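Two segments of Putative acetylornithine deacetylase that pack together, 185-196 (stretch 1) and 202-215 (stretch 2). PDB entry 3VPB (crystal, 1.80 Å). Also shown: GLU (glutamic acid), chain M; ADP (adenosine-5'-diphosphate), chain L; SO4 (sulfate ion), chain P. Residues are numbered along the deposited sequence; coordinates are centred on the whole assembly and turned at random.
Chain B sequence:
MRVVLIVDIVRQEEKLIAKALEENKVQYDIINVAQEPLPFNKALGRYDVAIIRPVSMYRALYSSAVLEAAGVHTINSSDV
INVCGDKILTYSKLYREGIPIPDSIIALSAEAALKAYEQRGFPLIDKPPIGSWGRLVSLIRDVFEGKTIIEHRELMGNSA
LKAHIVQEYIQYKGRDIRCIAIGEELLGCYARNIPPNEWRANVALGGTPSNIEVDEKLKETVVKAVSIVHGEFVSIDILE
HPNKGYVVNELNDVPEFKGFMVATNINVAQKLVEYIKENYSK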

# COMPACT_ATOMS: atom_id res chain seq x y z
N GLU B 185 32.36 17.70 13.53
CA GLU B 185 32.56 18.50 14.75
C GLU B 185 31.22 18.94 15.27
O GLU B 185 30.35 19.31 14.50
N LEU B 186 31.08 18.92 16.59
CA LEU B 186 29.82 19.35 17.21
C LEU B 186 29.50 20.82 16.96
O LEU B 186 30.33 21.71 17.23
N LEU B 187 28.30 21.10 16.46
CA LEU B 187 27.84 22.47 16.29
C LEU B 187 27.09 22.95 17.55
O LEU B 187 27.27 24.09 18.02
N GLY B 188 26.24 22.08 18.10
CA GLY B 188 25.49 22.44 19.28
C GLY B 188 24.44 21.39 19.57
O GLY B 188 24.24 20.47 18.76
N CYS B 189 23.78 21.55 20.71
CA CYS B 189 22.74 20.63 21.18
C CYS B 189 21.64 21.42 21.85
O CYS B 189 21.86 22.53 22.36
N TYR B 190 20.44 20.85 21.86
CA TYR B 190 19.38 21.44 22.63
C TYR B 190 18.43 20.32 23.08
O TYR B 190 18.58 19.16 22.66
N ALA B 191 17.48 20.67 23.93
CA ALA B 191 16.49 19.73 24.42
C ALA B 191 15.16 19.93 23.70
O ALA B 191 14.69 21.05 23.57
N ARG B 192 14.55 18.83 23.27
CA ARG B 192 13.17 18.85 22.75
C ARG B 192 12.27 18.32 23.85
O ARG B 192 12.35 17.12 24.18
N ASN B 193 11.45 19.20 24.42
CA ASN B 193 10.60 18.82 25.57
C ASN B 193 9.28 18.29 25.11
O ASN B 193 8.60 18.91 24.31
N ILE B 194 8.92 17.12 25.64
CA ILE B 194 7.70 16.40 25.28
C ILE B 194 6.43 17.16 25.72
O ILE B 194 6.31 17.53 26.88
N PRO B 195 5.49 17.37 24.78
CA PRO B 195 4.29 18.12 25.13
C PRO B 195 3.25 17.22 25.81
O PRO B 195 3.37 15.99 25.75
N PRO B 196 2.25 17.82 26.49
CA PRO B 196 1.12 17.04 27.01
C PRO B 196 0.51 16.13 25.95
O PRO B 196 0.42 16.53 24.78
N ASN B 202 9.46 14.81 19.24
CA ASN B 202 9.67 15.54 17.98
C ASN B 202 9.05 16.94 17.93
O ASN B 202 7.87 17.14 18.32
N VAL B 203 9.82 17.91 17.44
CA VAL B 203 9.30 19.26 17.21
C VAL B 203 8.10 19.21 16.26
O VAL B 203 7.11 19.93 16.46
N ALA B 204 8.16 18.32 15.26
CA ALA B 204 7.03 18.10 14.34
C ALA B 204 5.74 17.68 15.04
O ALA B 204 4.65 17.83 14.49
N LEU B 205 5.87 17.13 16.25
CA LEU B 205 4.72 16.68 17.03
C LEU B 205 4.34 17.61 18.17
O LEU B 205 3.46 17.27 18.96
N GLY B 206 4.98 18.77 18.26
CA GLY B 206 4.71 19.71 19.35
C GLY B 206 5.83 19.83 20.39
O GLY B 206 5.71 20.61 21.35
N GLY B 207 6.90 19.07 20.21
CA GLY B 207 8.08 19.16 21.08
C GLY B 207 8.53 20.62 21.13
O GLY B 207 8.64 21.29 20.09
N THR B 208 8.77 21.12 22.34
CA THR B 208 9.18 22.51 22.51
C THR B 208 10.69 22.60 22.80
O THR B 208 11.20 21.91 23.69
N PRO B 209 11.41 23.44 22.04
CA PRO B 209 12.86 23.56 22.22
C PRO B 209 13.29 24.34 23.46
O PRO B 209 12.66 25.34 23.81
N SER B 210 14.33 23.88 24.13
CA SER B 210 14.97 24.68 25.18
C SER B 210 16.45 24.34 25.20
O SER B 210 16.87 23.28 24.73
N ASN B 211 17.25 25.26 25.74
CA ASN B 211 18.70 25.04 25.78
C ASN B 211 19.17 24.13 26.91
O ASN B 211 18.46 23.94 27.91
N ILE B 212 20.37 23.55 26.75
CA ILE B 212 21.00 22.71 27.79
C ILE B 212 22.47 23.05 27.93
O ILE B 212 23.08 23.64 27.04
N GLU B 213 23.05 22.65 29.05
CA GLU B 213 24.50 22.66 29.18
C GLU B 213 25.05 21.42 28.49
O GLU B 213 24.56 20.31 28.72
N VAL B 214 26.04 21.62 27.63
CA VAL B 214 26.67 20.50 26.96
C VAL B 214 27.94 20.13 27.71
O VAL B 214 28.92 20.88 27.69
N ASP B 215 27.91 18.99 28.38
CA ASP B 215 29.07 18.52 29.12
C ASP B 215 29.97 17.67 28.23
O ASP B 215 29.58 17.30 27.11

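Stretch 1 is a strand through Asn193, and it pairs antiparallel with the strand that begins at Thr208, the N-to-C directions lying 147° apart; the two stretches bury 729 Å² between them. The contact starts at Leu186, whose CA-to-CB bond points toward stretch 2. In the t, p rotamer it places CD2 4.0 Å from CG1 of Val214, which has chi1 t. Leu187 is out of reach, and Gly188 has no side chain to offer.

Cys189 (chi1 m) also points toward stretch 2, and its CB lies 4.0 Å from both Val214 CG2 and Ile212 CD1. Here the backbones have separated, with CA atoms of Cys189 and Val214 7.0 Å apart. Nearby, a water bridges the two backbones: it donates to Cys189 O at 2.6 Å and accepts from Ile212 N at 2.9 Å.

Tyr190 leaves the backbone sideways with chi1 at 78° (p). Its CE2 packs 3.4 Å from Pro209 CB, Ser210 O sits at the ring edge, near its plane, and OH comes within 3.6 Å of Val203 CG2. The same OH donates to OE2 of the bound glutamic acid at 2.7 Å, so one side chain both packs against stretch 2 and binds ligand.

Ala191 is held by a reciprocal backbone pair, Ala191 N to Ser210 O (2.8 Å, 164°) and Ser210 N to Ala191 O (2.9 Å, 159°). Its CB shares a sheet face with Ser210 and meets Ile212 CG2 at 3.6 Å; Ile212 (p, t) thus touches both Cys189 and Ala191.

Arg192 (m, t, m) projects from the other face, the one that carries Pro209. Its CD lies 3.9 Å from Val203 CG2, while NH2 donates to the glutamic acid O at 2.9 Å and weakly to sulfate O3 at 3.4 Å. Stretch 2 closes on the same ligand through its backbone: Val203 N donates to that O at 2.8 Å and Ala204 N to OXT at 3.0 Å.

Asn193 (chi1 m) returns to the face of Ala191, beside Thr208 and Ser210. Besides the backbone pair Asn193 N to Thr208 O (2.8 Å) and Thr208 N to Asn193 O (3.0 Å), its ND2 donates to Ser210 OG at 2.8 Å and to Thr208 O at 3.1 Å, bracing the strands from the side chain. Ser210 and Thr208 both adopt p.

Ile194 points away. Pro195, with a C-gamma endo ring, turns back toward the 206-207 turn: CB lies 3.7 Å from Gly206 O and CD 4.0 Å from Gly207 N.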

# COMPACT_ATOMS: atom_id res chain seq x y z
CB GLU B 185 33.40 19.74 14.47
CG GLU B 185 34.81 19.42 13.98
CD GLU B 185 35.81 20.53 14.25
OE1 GLU B 185 36.93 20.20 14.70
OE2 GLU B 185 35.48 21.72 14.02
CB LEU B 186 29.86 19.06 18.72
CG LEU B 186 28.58 19.51 19.46
CD1 LEU B 186 27.35 18.67 19.05
CD2 LEU B 186 28.80 19.47 20.97
CB LEU B 187 26.95 22.61 15.04
CG LEU B 187 26.40 23.99 14.72
CD1 LEU B 187 27.53 24.95 14.24
CD2 LEU B 187 25.27 23.93 13.71
CB CYS B 189 23.29 19.63 22.22
SG CYS B 189 24.59 18.51 21.69
CB TYR B 190 18.68 22.57 21.87
CG TYR B 190 17.71 22.11 20.83
CD1 TYR B 190 18.15 21.64 19.61
CD2 TYR B 190 16.33 22.12 21.09
CE1 TYR B 190 17.25 21.21 18.65
CE2 TYR B 190 15.45 21.71 20.15
CZ TYR B 190 15.92 21.25 18.93
OH TYR B 190 15.04 20.80 17.99
CB ALA B 191 16.28 19.94 25.93
CB ARG B 192 13.06 17.95 21.52
CG ARG B 192 13.82 18.43 20.32
CD ARG B 192 13.68 17.48 19.14
NE ARG B 192 14.34 16.20 19.42
CZ ARG B 192 14.59 15.27 18.50
NH1 ARG B 192 15.21 14.14 18.86
NH2 ARG B 192 14.23 15.45 17.23
CB ASN B 193 10.43 20.02 26.51
CG ASN B 193 11.75 20.46 27.11
OD1 ASN B 193 12.23 19.86 28.07
ND2 ASN B 193 12.37 21.48 26.50
CB ILE B 194 7.72 14.93 25.86
CG1 ILE B 194 8.94 14.20 25.30
CG2 ILE B 194 6.41 14.22 25.56
CD1 ILE B 194 9.42 12.94 26.08
CB PRO B 195 3.79 18.63 23.77
CG PRO B 195 4.19 17.52 22.81
CD PRO B 195 5.55 17.05 23.34
CB PRO B 196 0.12 18.12 27.41
CG PRO B 196 0.94 19.28 27.74
CD PRO B 196 2.17 19.24 26.89
CB ASN B 202 9.15 14.74 16.78
CG ASN B 202 9.72 13.33 16.74
OD1 ASN B 202 9.35 12.47 17.56
ND2 ASN B 202 10.59 13.09 15.76
CB VAL B 203 10.38 20.23 16.68
CG1 VAL B 203 9.79 21.59 16.39
CG2 VAL B 203 11.48 20.40 17.70
CB ALA B 204 7.41 17.05 13.28
CB LEU B 205 4.97 15.26 17.57
CG LEU B 205 4.97 14.16 16.50
CD1 LEU B 205 5.54 12.89 17.10
CD2 LEU B 205 3.54 13.94 15.93
CB THR B 208 8.36 23.21 23.61
OG1 THR B 208 8.57 22.53 24.84
CG2 THR B 208 6.88 23.18 23.28
CB PRO B 209 13.31 24.28 20.93
CG PRO B 209 12.08 24.25 19.99
CD PRO B 209 10.92 24.28 20.93
CB SER B 210 14.35 24.44 26.56
OG SER B 210 14.61 23.13 27.02
CB ASN B 211 19.46 26.38 25.76
CG ASN B 211 19.22 27.21 27.01
OD1 ASN B 211 18.08 27.36 27.45
ND2 ASN B 211 20.30 27.74 27.58
CB ILE B 212 20.90 21.17 27.50
CG1 ILE B 212 21.54 20.82 26.15
CG2 ILE B 212 19.45 20.70 27.56
CD1 ILE B 212 21.90 19.32 25.95
CB GLU B 213 24.91 22.66 30.64
CG GLU B 213 26.40 22.98 30.84
CD GLU B 213 26.68 23.74 32.12
OE1 GLU B 213 25.80 23.76 33.01
OE2 GLU B 213 27.79 24.32 32.25
CB VAL B 214 26.98 20.81 25.48
CG1 VAL B 214 27.43 19.54 24.76
CG2 VAL B 214 25.78 21.45 24.79
CB ASP B 215 28.65 17.75 30.39
CG ASP B 215 27.79 16.51 30.08
OD1 ASP B 215 28.13 15.72 29.18
OD2 ASP B 215 26.78 16.33 30.79
N GLU M . 12.80 16.67 12.66
CA GLU M . 13.13 17.31 13.95
C GLU M . 11.95 17.21 14.89
O GLU M . 12.17 17.17 16.11
CB GLU M . 13.51 18.79 13.75
CG GLU M . 14.09 19.44 14.99
CD GLU M . 14.47 20.91 14.78
OE1 GLU M . 13.73 21.63 14.06
OE2 GLU M . 15.52 21.32 15.35
OXT GLU M . 10.77 17.20 14.45
PB ADP L . 12.16 9.44 14.36
O1B ADP L . 13.18 9.19 13.31
O2B ADP L . 12.28 10.75 15.11
O3B ADP L . 10.74 9.15 13.96
PA ADP L . 13.04 8.36 16.91
O1A ADP L . 13.60 6.97 17.17
O2A ADP L . 13.86 9.62 17.06
O3A ADP L . 12.41 8.26 15.44
O5' ADP L . 11.74 8.48 17.85
C5' ADP L . 10.93 9.65 17.95
C4' ADP L . 10.69 10.00 19.41
O4' ADP L . 10.17 8.84 20.07
C3' ADP L . 12.02 10.31 20.11
O3' ADP L . 12.31 11.71 20.03
C2' ADP L . 11.74 9.89 21.53
O2' ADP L . 11.02 10.92 22.23
C1' ADP L . 10.81 8.72 21.35
N9 ADP L . 11.55 7.45 21.38
C8 ADP L . 11.96 6.70 20.32
N7 ADP L . 12.56 5.59 20.78
C5 ADP L . 12.53 5.63 22.12
C6 ADP L . 13.01 4.78 23.22
N6 ADP L . 13.63 3.62 22.95
N1 ADP L . 12.73 5.16 24.50
C2 ADP L . 12.10 6.30 24.80
N3 ADP L . 11.67 7.14 23.82
C4 ADP L . 11.87 6.85 22.51
S SO4 P . 13.53 13.33 13.46
O1 SO4 P . 13.51 12.14 12.60
O2 SO4 P . 12.23 13.96 13.41
O3 SO4 P . 13.92 13.04 14.86
O4 SO4 P . 14.47 14.29 12.89
O HOH W 1 21.25 24.39 24.11